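Local coordinates for protein transcriptional regulator (Pseudomonas aeruginosa, PDB 3E7Q) that probably acts as a TetR-family transcriptional repressor, binding regulatory DNA through a helix-turn-helix motif and pairing into a dimer through its C-terminal domain, at residues 72-81 and 94-104; 162-173 and 190-198. All blocks are in the same frame, centred on the assembly; numbering follows the deposited sequence.

Interaction 1 of 2, residues 72-81 and 94-104; sequences RVMRLLRGAI and AFFEASFSAEL
L77 of helix 58-82 meets F95 of helix 88-99 and L104 of the short helix that follows; the directions of 72-81 and 94-99 differ by 144°. L77 CD2 stands over one face of the F95 ring, 4.2 Å from the ring centroid and 10° off the normal, a CH-pi contact. The other branch, CD1, lies 3.8 Å from F95 CZ, and I81 CD1 approaches F95 CD1 obliquely at 3.5 Å. With CG anti to its carbonyl carbon (chi1 -69°), L77 enters as a knob among F95, A98, S99 and L104. The fit is tight: L77 CD2 and L104 CD1 are only 3.4 Å apart.

L104 answers with a knob of its own, seated among R72, V73, L76 and L77; its CD2 branch rests 3.6 Å from V73 CG2. Beyond it, the extended R72 chain carries its guanidinium to the backbone of E103, whose O lies near the plane at its edge, though no hydrogen bond forms. At the other end A80 packs on A94 and A98, its CB 3.7 Å from A98 CB, and the axes of 72-81 and 94-99 come within 8.4 Å.

Two serine hydroxyls bond back to the helix backbone. S99 OG, itself beside L77 CD2, donates to F95 O from above the carbonyl plane, on the face opposite S99 N; S101 OG, just past the helix, gives a 2.6 Å bond to A98 O.

Helix 58-82 follows the predicted helix-turn-helix, so this contact probably links the DNA-binding part to the larger domain, as in TetR-family regulators. Helix 124-152 touches M74, L77 and I81, helix 159-179 packs on F95 and S99, and helix 186-204 receives F96.

Interaction 2 of 2, residues 162-173 and 190-198; sequences AAISLSALLDGL and VQICEAWVD
W196 lays one face of its indole against L166 in a near-antiparallel helix pair, with 164° between the segment directions. L166 CB stands 3.9 Å from the centroid of the six-membered ring, 18° off the normal, in a CH-pi contact, while L166 CD1 reaches W196 CE3 at 3.7 Å. The tryptophan leaves its helix with CG opposite the backbone N (chi1 -177°), which brings the ring as a knob among A162, S165, L166 and L169; the segment axes come no closer than 10.8 Å.

L169 runs alongside W196 but points the other way, its CD2 3.8 Å from W196 CB, and its CD1 meets I192 CG2. Farther along, L173 divides its branches, CD2 to I192 CD1 and CD1 to C193 SG, and L170 also packs on that sulfur.

Across the segments the only hydrogen bond is weak and bent, W196 NE1 to S165 OG at 3.3 Å, the hydroxyl near the ring plane. Elsewhere on 190-198, E194 and D198 bridge R89, and D198 also R207 of the second subunit.

Helix 88-99 lies against C193 and L170, and helix 124-152 against S167. S165, L173 and I192 also pack on the second subunit, consistent with the four-helix dimer interface of TetR-family regulators.

Interaction 1 is a surface contact and interaction 2 a fully buried one, yet they are neighbours, their centres 14 Å apart. Segment 94-104 connects them: F95 and F96 of helix 88-99 pack on L170 and C193, and F100, just after that helix, on L173. Both pair helices of opposed direction through apolar knobs, more steeply inclined in interaction 1 (144°) than in interaction 2 (164°). Alanines bring the axes close in the first, whereas a tryptophan sits between more widely spaced axes in the second. Arginine and glutamate fringe the exposed side of interaction 1; interaction 2 has a single weak indole-hydroxyl bond across its segments. Only the second reaches the partner subunit, while the first ties the long helix 58-82 to the bundle.

Interaction 1 of 2, residues 72-81 and 94-104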
loop_
_atom_site.group_PDB
_atom_site.type_symbol
_atom_site.label_atom_id
_atom_site.label_comp_id
_atom_site.label_asym_id
_atom_site.label_seq_id
_atom_site.Cartn_x
_atom_site.Cartn_y
_atom_site.Cartn_z
ATOM N N ARG B 72 5.944 -17.673 1.304
ATOM C CA ARG B 72 6.821 -17.584 2.440
ATOM C C ARG B 72 6.179 -16.832 3.580
ATOM O O ARG B 72 6.247 -17.279 4.725
ATOM C CB ARG B 72 8.134 -16.882 2.038
ATOM C CG ARG B 72 8.974 -16.532 3.217
ATOM C CD ARG B 72 10.271 -15.879 2.867
ATOM N NE ARG B 72 10.852 -15.338 4.094
ATOM C CZ ARG B 72 10.473 -14.198 4.705
ATOM N NH1 ARG B 72 9.513 -13.445 4.180
ATOM N NH2 ARG B 72 11.066 -13.801 5.854
ATOM N N VAL B 73 5.607 -15.662 3.282
ATOM C CA VAL B 73 4.833 -14.889 4.266
ATOM C C VAL B 73 3.744 -15.760 4.945
ATOM O O VAL B 73 3.661 -15.824 6.185
ATOM C CB VAL B 73 4.138 -13.646 3.649
ATOM C CG1 VAL B 73 2.986 -13.083 4.619
ATOM C CG2 VAL B 73 5.137 -12.589 3.304
ATOM N N MET B 74 2.939 -16.428 4.124
ATOM C CA MET B 74 1.919 -17.339 4.637
ATOM C C MET B 74 2.405 -18.488 5.485
ATOM O O MET B 74 1.708 -18.883 6.417
ATOM C CB MET B 74 1.109 -17.933 3.499
ATOM C CG MET B 74 0.162 -16.919 2.907
ATOM S SD MET B 74 -1.105 -16.254 4.030
ATOM C CE MET B 74 -1.865 -17.804 4.539
ATOM N N ARG B 75 3.548 -19.068 5.128
ATOM C CA ARG B 75 4.149 -20.100 5.952
ATOM C C ARG B 75 4.476 -19.573 7.317
ATOM O O ARG B 75 4.245 -20.234 8.326
ATOM C CB ARG B 75 5.424 -20.665 5.365
ATOM C CG ARG B 75 5.195 -21.847 4.461
ATOM C CD ARG B 75 6.536 -22.609 4.220
ATOM N NE ARG B 75 7.570 -21.804 3.548
ATOM C CZ ARG B 75 7.547 -21.419 2.258
ATOM N NH1 ARG B 75 6.503 -21.696 1.460
ATOM N NH2 ARG B 75 8.551 -20.687 1.767
ATOM N N LEU B 76 5.037 -18.382 7.348
ATOM C CA LEU B 76 5.475 -17.832 8.600
ATOM C C LEU B 76 4.245 -17.440 9.421
ATOM O O LEU B 76 4.231 -17.648 10.613
ATOM C CB LEU B 76 6.396 -16.637 8.380
ATOM C CG LEU B 76 7.779 -16.934 7.825
ATOM C CD1 LEU B 76 8.513 -15.599 7.717
ATOM C CD2 LEU B 76 8.567 -17.983 8.677
ATOM N N LEU B 77 3.232 -16.858 8.765
ATOM C CA LEU B 77 2.020 -16.422 9.471
ATOM C C LEU B 77 1.174 -17.615 9.993
ATOM O O LEU B 77 0.641 -17.539 11.094
ATOM C CB LEU B 77 1.194 -15.478 8.611
ATOM C CG LEU B 77 1.884 -14.109 8.398
ATOM C CD1 LEU B 77 1.096 -13.206 7.448
ATOM C CD2 LEU B 77 2.194 -13.402 9.731
ATOM N N ARG B 78 1.078 -18.696 9.211
ATOM C CA ARG B 78 0.427 -19.921 9.665
ATOM C C ARG B 78 1.162 -20.510 10.818
ATOM O O ARG B 78 0.529 -21.008 11.741
ATOM C CB ARG B 78 0.334 -21.000 8.588
ATOM C CG ARG B 78 -0.802 -20.745 7.611
ATOM C CD ARG B 78 -0.902 -21.793 6.448
ATOM N NE ARG B 78 -2.023 -21.398 5.585
ATOM C CZ ARG B 78 -1.946 -21.076 4.293
ATOM N NH1 ARG B 78 -0.791 -21.170 3.617
ATOM N NH2 ARG B 78 -3.054 -20.673 3.666
ATOM N N GLY B 79 2.493 -20.485 10.736
ATOM C CA GLY B 79 3.352 -21.032 11.784
ATOM C C GLY B 79 3.070 -20.360 13.117
ATOM O O GLY B 79 2.966 -21.032 14.146
ATOM N N ALA B 80 2.956 -19.026 13.081
ATOM C CA ALA B 80 2.788 -18.233 14.280
ATOM C C ALA B 80 1.416 -18.534 14.932
ATOM O O ALA B 80 1.358 -18.728 16.152
ATOM C CB ALA B 80 2.978 -16.769 13.978
ATOM N N ILE B 81 0.350 -18.654 14.128
ATOM C CA ILE B 81 -0.963 -19.146 14.623
ATOM C C ILE B 81 -0.965 -20.614 15.172
ATOM O O ILE B 81 -1.518 -20.880 16.256
ATOM C CB ILE B 81 -2.067 -18.925 13.573
ATOM C CG1 ILE B 81 -2.341 -17.424 13.427
ATOM C CG2 ILE B 81 -3.351 -19.662 13.942
ATOM C CD1 ILE B 81 -3.303 -17.110 12.326
ATOM N N ALA B 94 0.061 -13.623 18.365
ATOM C CA ALA B 94 1.201 -14.256 17.736
ATOM C C ALA B 94 1.270 -13.811 16.267
ATOM O O ALA B 94 2.325 -13.440 15.824
ATOM C CB ALA B 94 1.135 -15.778 17.876
ATOM N N PHE B 95 0.153 -13.832 15.534
ATOM C CA PHE B 95 0.057 -13.250 14.188
ATOM C C PHE B 95 0.613 -11.829 14.111
ATOM O O PHE B 95 1.411 -11.562 13.261
ATOM C CB PHE B 95 -1.382 -13.243 13.704
ATOM C CG PHE B 95 -1.558 -12.995 12.236
ATOM C CD1 PHE B 95 -1.784 -14.066 11.344
ATOM C CD2 PHE B 95 -1.644 -11.674 11.722
ATOM C CE1 PHE B 95 -1.988 -13.818 9.954
ATOM C CE2 PHE B 95 -1.827 -11.447 10.375
ATOM C CZ PHE B 95 -1.985 -12.519 9.491
ATOM N N PHE B 96 0.195 -10.944 15.014
ATOM C CA PHE B 96 0.679 -9.547 15.054
ATOM C C PHE B 96 2.179 -9.475 15.291
ATOM O O PHE B 96 2.885 -8.784 14.556
ATOM C CB PHE B 96 -0.072 -8.736 16.141
ATOM C CG PHE B 96 -1.607 -8.725 15.947
ATOM C CD1 PHE B 96 -2.175 -8.763 14.655
ATOM C CD2 PHE B 96 -2.456 -8.655 17.048
ATOM C CE1 PHE B 96 -3.528 -8.807 14.494
ATOM C CE2 PHE B 96 -3.828 -8.668 16.889
ATOM C CZ PHE B 96 -4.373 -8.726 15.618
ATOM N N GLU B 97 2.659 -10.196 16.295
ATOM C CA GLU B 97 4.108 -10.314 16.538
ATOM C C GLU B 97 4.889 -10.794 15.318
ATOM O O GLU B 97 5.876 -10.163 14.937
ATOM C CB GLU B 97 4.394 -11.231 17.729
ATOM C CG GLU B 97 3.928 -10.645 19.057
ATOM C CD GLU B 97 4.816 -9.516 19.597
ATOM O OE1 GLU B 97 5.957 -9.298 19.072
ATOM O OE2 GLU B 97 4.351 -8.857 20.572
ATOM N N ALA B 98 4.443 -11.882 14.687
ATOM C CA ALA B 98 5.107 -12.306 13.440
ATOM C C ALA B 98 5.087 -11.200 12.382
ATOM O O ALA B 98 6.106 -10.963 11.679
ATOM C CB ALA B 98 4.547 -13.585 12.892
ATOM N N SER B 99 3.957 -10.500 12.302
ATOM C CA SER B 99 3.752 -9.437 11.290
ATOM C C SER B 99 4.714 -8.257 11.393
ATOM O O SER B 99 4.995 -7.621 10.394
ATOM C CB SER B 99 2.329 -8.861 11.380
ATOM O OG SER B 99 1.341 -9.781 10.941
ATOM N N PHE B 100 5.192 -7.961 12.592
ATOM C CA PHE B 100 6.038 -6.810 12.853
ATOM C C PHE B 100 7.448 -7.243 13.306
ATOM O O PHE B 100 8.250 -6.435 13.746
ATOM C CB PHE B 100 5.343 -5.890 13.873
ATOM C CG PHE B 100 4.150 -5.166 13.289
ATOM C CD1 PHE B 100 4.314 -4.014 12.589
ATOM C CD2 PHE B 100 2.844 -5.671 13.432
ATOM C CE1 PHE B 100 3.187 -3.360 12.006
ATOM C CE2 PHE B 100 1.768 -5.039 12.868
ATOM C CZ PHE B 100 1.943 -3.888 12.176
ATOM N N SER B 101 7.746 -8.529 13.140
ATOM C CA SER B 101 9.070 -9.081 13.332
ATOM C C SER B 101 9.905 -8.667 12.141
ATOM O O SER B 101 9.359 -8.306 11.098
ATOM C CB SER B 101 8.989 -10.616 13.404
ATOM O OG SER B 101 8.657 -11.147 12.121
ATOM N N ALA B 102 11.219 -8.695 12.315
ATOM C CA ALA B 102 12.200 -8.332 11.284
ATOM C C ALA B 102 12.047 -9.131 9.978
ATOM O O ALA B 102 12.284 -8.628 8.903
ATOM C CB ALA B 102 13.592 -8.524 11.855
ATOM N N GLU B 103 11.613 -10.377 10.081
ATOM C CA GLU B 103 11.387 -11.242 8.920
ATOM C C GLU B 103 10.301 -10.654 7.980
ATOM O O GLU B 103 10.574 -10.323 6.814
ATOM C CB GLU B 103 11.035 -12.653 9.402
ATOM C CG GLU B 103 12.198 -13.409 10.131
ATOM C CD GLU B 103 12.504 -12.906 11.579
ATOM O OE1 GLU B 103 11.561 -12.466 12.270
ATOM O OE2 GLU B 103 13.699 -12.945 12.024
ATOM N N LEU B 104 9.102 -10.436 8.498
ATOM C CA LEU B 104 8.018 -9.870 7.683
ATOM C C LEU B 104 8.058 -8.329 7.602
ATOM O O LEU B 104 7.431 -7.726 6.708
ATOM C CB LEU B 104 6.653 -10.368 8.176
ATOM C CG LEU B 104 6.548 -11.888 8.018
ATOM C CD1 LEU B 104 5.265 -12.425 8.604
ATOM C CD2 LEU B 104 6.726 -12.356 6.544
#

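Interaction 2 of 2, residues 162-173 and 190-198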
loop_
_atom_site.group_PDB
_atom_site.type_symbol
_atom_site.label_atom_id
_atom_site.label_comp_id
_atom_site.label_asym_id
_atom_site.label_seq_id
_atom_site.Cartn_x
_atom_site.Cartn_y
_atom_site.Cartn_z
ATOM N N ALA B 162 -14.897 -8.314 8.763
ATOM C CA ALA B 162 -13.921 -8.095 9.830
ATOM C C ALA B 162 -12.503 -8.430 9.369
ATOM O O ALA B 162 -11.554 -7.711 9.658
ATOM C CB ALA B 162 -14.329 -8.880 11.103
ATOM N N ALA B 163 -12.348 -9.526 8.643
ATOM C CA ALA B 163 -11.029 -9.936 8.162
ATOM C C ALA B 163 -10.483 -8.950 7.080
ATOM O O ALA B 163 -9.316 -8.667 7.044
ATOM C CB ALA B 163 -11.051 -11.396 7.686
ATOM N N ILE B 164 -11.328 -8.425 6.216
ATOM C CA ILE B 164 -10.927 -7.401 5.309
ATOM C C ILE B 164 -10.427 -6.155 6.082
ATOM O O ILE B 164 -9.424 -5.559 5.699
ATOM C CB ILE B 164 -12.065 -6.994 4.296
ATOM C CG1 ILE B 164 -12.284 -8.116 3.281
ATOM C CG2 ILE B 164 -11.774 -5.566 3.635
ATOM C CD1 ILE B 164 -13.674 -8.140 2.629
ATOM N N SER B 165 -11.070 -5.808 7.181
ATOM C CA SER B 165 -10.691 -4.631 7.962
ATOM C C SER B 165 -9.317 -4.803 8.596
ATOM O O SER B 165 -8.441 -3.918 8.547
ATOM C CB SER B 165 -11.747 -4.394 9.050
ATOM O OG SER B 165 -11.446 -3.250 9.847
ATOM N N LEU B 166 -9.160 -5.919 9.281
ATOM C CA LEU B 166 -7.915 -6.239 9.895
ATOM C C LEU B 166 -6.720 -6.393 8.871
ATOM O O LEU B 166 -5.621 -5.904 9.147
ATOM C CB LEU B 166 -8.070 -7.492 10.791
ATOM C CG LEU B 166 -6.838 -7.840 11.651
ATOM C CD1 LEU B 166 -6.388 -6.623 12.561
ATOM C CD2 LEU B 166 -7.081 -9.134 12.459
ATOM N N SER B 167 -6.925 -7.090 7.754
ATOM C CA SER B 167 -5.923 -7.140 6.679
ATOM C C SER B 167 -5.560 -5.755 6.153
ATOM O O SER B 167 -4.398 -5.461 5.952
ATOM C CB SER B 167 -6.403 -7.981 5.485
ATOM O OG SER B 167 -6.747 -9.264 5.963
ATOM N N ALA B 168 -6.559 -4.930 5.929
ATOM C CA ALA B 168 -6.340 -3.569 5.529
ATOM C C ALA B 168 -5.444 -2.793 6.511
ATOM O O ALA B 168 -4.504 -2.123 6.097
ATOM C CB ALA B 168 -7.693 -2.871 5.259
ATOM N N LEU B 169 -5.700 -2.927 7.810
ATOM C CA LEU B 169 -4.920 -2.261 8.852
ATOM C C LEU B 169 -3.466 -2.703 8.860
ATOM O O LEU B 169 -2.568 -1.867 8.922
ATOM C CB LEU B 169 -5.509 -2.482 10.226
ATOM C CG LEU B 169 -4.812 -1.875 11.483
ATOM C CD1 LEU B 169 -4.721 -0.367 11.349
ATOM C CD2 LEU B 169 -5.535 -2.283 12.782
ATOM N N LEU B 170 -3.253 -4.013 8.794
ATOM C CA LEU B 170 -1.936 -4.644 8.690
ATOM C C LEU B 170 -1.159 -4.214 7.492
ATOM O O LEU B 170 -0.016 -3.800 7.629
ATOM C CB LEU B 170 -2.045 -6.191 8.710
ATOM C CG LEU B 170 -2.302 -6.672 10.128
ATOM C CD1 LEU B 170 -3.087 -8.005 10.165
ATOM C CD2 LEU B 170 -0.954 -6.769 10.800
ATOM N N ASP B 171 -1.806 -4.258 6.322
ATOM C CA ASP B 171 -1.238 -3.758 5.054
ATOM C C ASP B 171 -0.784 -2.340 5.140
ATOM O O ASP B 171 0.340 -2.009 4.707
ATOM C CB ASP B 171 -2.272 -3.803 3.905
ATOM C CG ASP B 171 -2.421 -5.157 3.292
ATOM O OD1 ASP B 171 -1.695 -6.071 3.690
ATOM O OD2 ASP B 171 -3.346 -5.344 2.452
ATOM N N GLY B 172 -1.706 -1.485 5.599
ATOM C CA GLY B 172 -1.466 -0.048 5.785
ATOM C C GLY B 172 -0.296 0.199 6.683
ATOM O O GLY B 172 0.549 1.010 6.385
ATOM N N LEU B 173 -0.256 -0.489 7.818
ATOM C CA LEU B 173 0.852 -0.385 8.747
ATOM C C LEU B 173 2.185 -0.909 8.207
ATOM O O LEU B 173 3.247 -0.333 8.443
ATOM C CB LEU B 173 0.500 -1.115 10.043
ATOM C CG LEU B 173 -0.627 -0.500 10.907
ATOM C CD1 LEU B 173 -0.772 -1.475 11.949
ATOM C CD2 LEU B 173 -0.308 0.932 11.460
ATOM N N VAL B 190 2.022 -3.660 16.698
ATOM C CA VAL B 190 1.324 -4.687 17.526
ATOM C C VAL B 190 0.248 -4.023 18.400
ATOM O O VAL B 190 -0.924 -4.411 18.362
ATOM C CB VAL B 190 2.291 -5.530 18.397
ATOM C CG1 VAL B 190 1.523 -6.635 19.116
ATOM C CG2 VAL B 190 3.411 -6.108 17.530
ATOM N N GLN B 191 0.641 -2.993 19.128
ATOM C CA GLN B 191 -0.276 -2.253 19.986
ATOM C C GLN B 191 -1.502 -1.757 19.239
ATOM O O GLN B 191 -2.619 -1.861 19.733
ATOM C CB GLN B 191 0.469 -1.071 20.658
ATOM C CG GLN B 191 -0.413 -0.156 21.504
ATOM C CD GLN B 191 0.291 1.110 21.999
ATOM O OE1 GLN B 191 1.468 1.326 21.770
ATOM N NE2 GLN B 191 -0.455 1.941 22.701
ATOM N N ILE B 192 -1.302 -1.178 18.062
ATOM C CA ILE B 192 -2.430 -0.729 17.212
ATOM C C ILE B 192 -3.358 -1.901 16.840
ATOM O O ILE B 192 -4.612 -1.788 16.843
ATOM C CB ILE B 192 -1.892 0.008 15.956
ATOM C CG1 ILE B 192 -1.320 1.390 16.362
ATOM C CG2 ILE B 192 -2.953 0.117 14.859
ATOM C CD1 ILE B 192 -0.555 2.139 15.197
ATOM N N CYS B 193 -2.757 -3.057 16.582
ATOM C CA CYS B 193 -3.547 -4.218 16.177
ATOM C C CYS B 193 -4.308 -4.813 17.306
ATOM O O CYS B 193 -5.477 -5.147 17.139
ATOM C CB CYS B 193 -2.682 -5.273 15.507
ATOM S SG CYS B 193 -2.032 -4.691 13.920
ATOM N N GLU B 194 -3.685 -4.921 18.467
ATOM C CA GLU B 194 -4.397 -5.335 19.657
ATOM C C GLU B 194 -5.518 -4.379 19.964
ATOM O O GLU B 194 -6.555 -4.806 20.459
ATOM C CB GLU B 194 -3.495 -5.385 20.899
ATOM C CG GLU B 194 -2.321 -6.293 20.852
ATOM C CD GLU B 194 -2.649 -7.767 20.761
ATOM O OE1 GLU B 194 -3.822 -8.177 20.824
ATOM O OE2 GLU B 194 -1.687 -8.561 20.639
ATOM N N ALA B 195 -5.286 -3.082 19.749
ATOM C CA ALA B 195 -6.309 -2.067 20.053
ATOM C C ALA B 195 -7.545 -2.214 19.173
ATOM O O ALA B 195 -8.689 -1.935 19.598
ATOM C CB ALA B 195 -5.737 -0.666 19.976
ATOM N N TRP B 196 -7.316 -2.633 17.928
ATOM C CA TRP B 196 -8.393 -2.941 17.019
ATOM C C TRP B 196 -9.281 -4.116 17.495
ATOM O O TRP B 196 -10.505 -4.079 17.412
ATOM C CB TRP B 196 -7.773 -3.337 15.671
ATOM C CG TRP B 196 -8.756 -3.621 14.625
ATOM C CD1 TRP B 196 -9.248 -2.720 13.768
ATOM C CD2 TRP B 196 -9.371 -4.899 14.273
ATOM N NE1 TRP B 196 -10.121 -3.325 12.902
ATOM C CE2 TRP B 196 -10.237 -4.648 13.197
ATOM C CE3 TRP B 196 -9.282 -6.194 14.765
ATOM C CZ2 TRP B 196 -11.028 -5.635 12.603
ATOM C CZ3 TRP B 196 -10.064 -7.188 14.170
ATOM C CH2 TRP B 196 -10.914 -6.898 13.080
ATOM N N VAL B 197 -8.624 -5.198 17.872
ATOM C CA VAL B 197 -9.321 -6.356 18.466
ATOM C C VAL B 197 -10.075 -5.963 19.706
ATOM O O VAL B 197 -11.210 -6.398 19.874
ATOM C CB VAL B 197 -8.362 -7.562 18.782
ATOM C CG1 VAL B 197 -9.131 -8.771 19.186
ATOM C CG2 VAL B 197 -7.464 -7.876 17.548
ATOM N N ASP B 198 -9.445 -5.137 20.556
ATOM C CA ASP B 198 -10.109 -4.607 21.753
ATOM C C ASP B 198 -11.400 -3.919 21.363
ATOM O O ASP B 198 -12.433 -4.111 21.997
ATOM C CB ASP B 198 -9.273 -3.546 22.493
ATOM C CG ASP B 198 -8.060 -4.099 23.217
ATOM O OD1 ASP B 198 -7.868 -5.317 23.345
ATOM O OD2 ASP B 198 -7.273 -3.255 23.680
#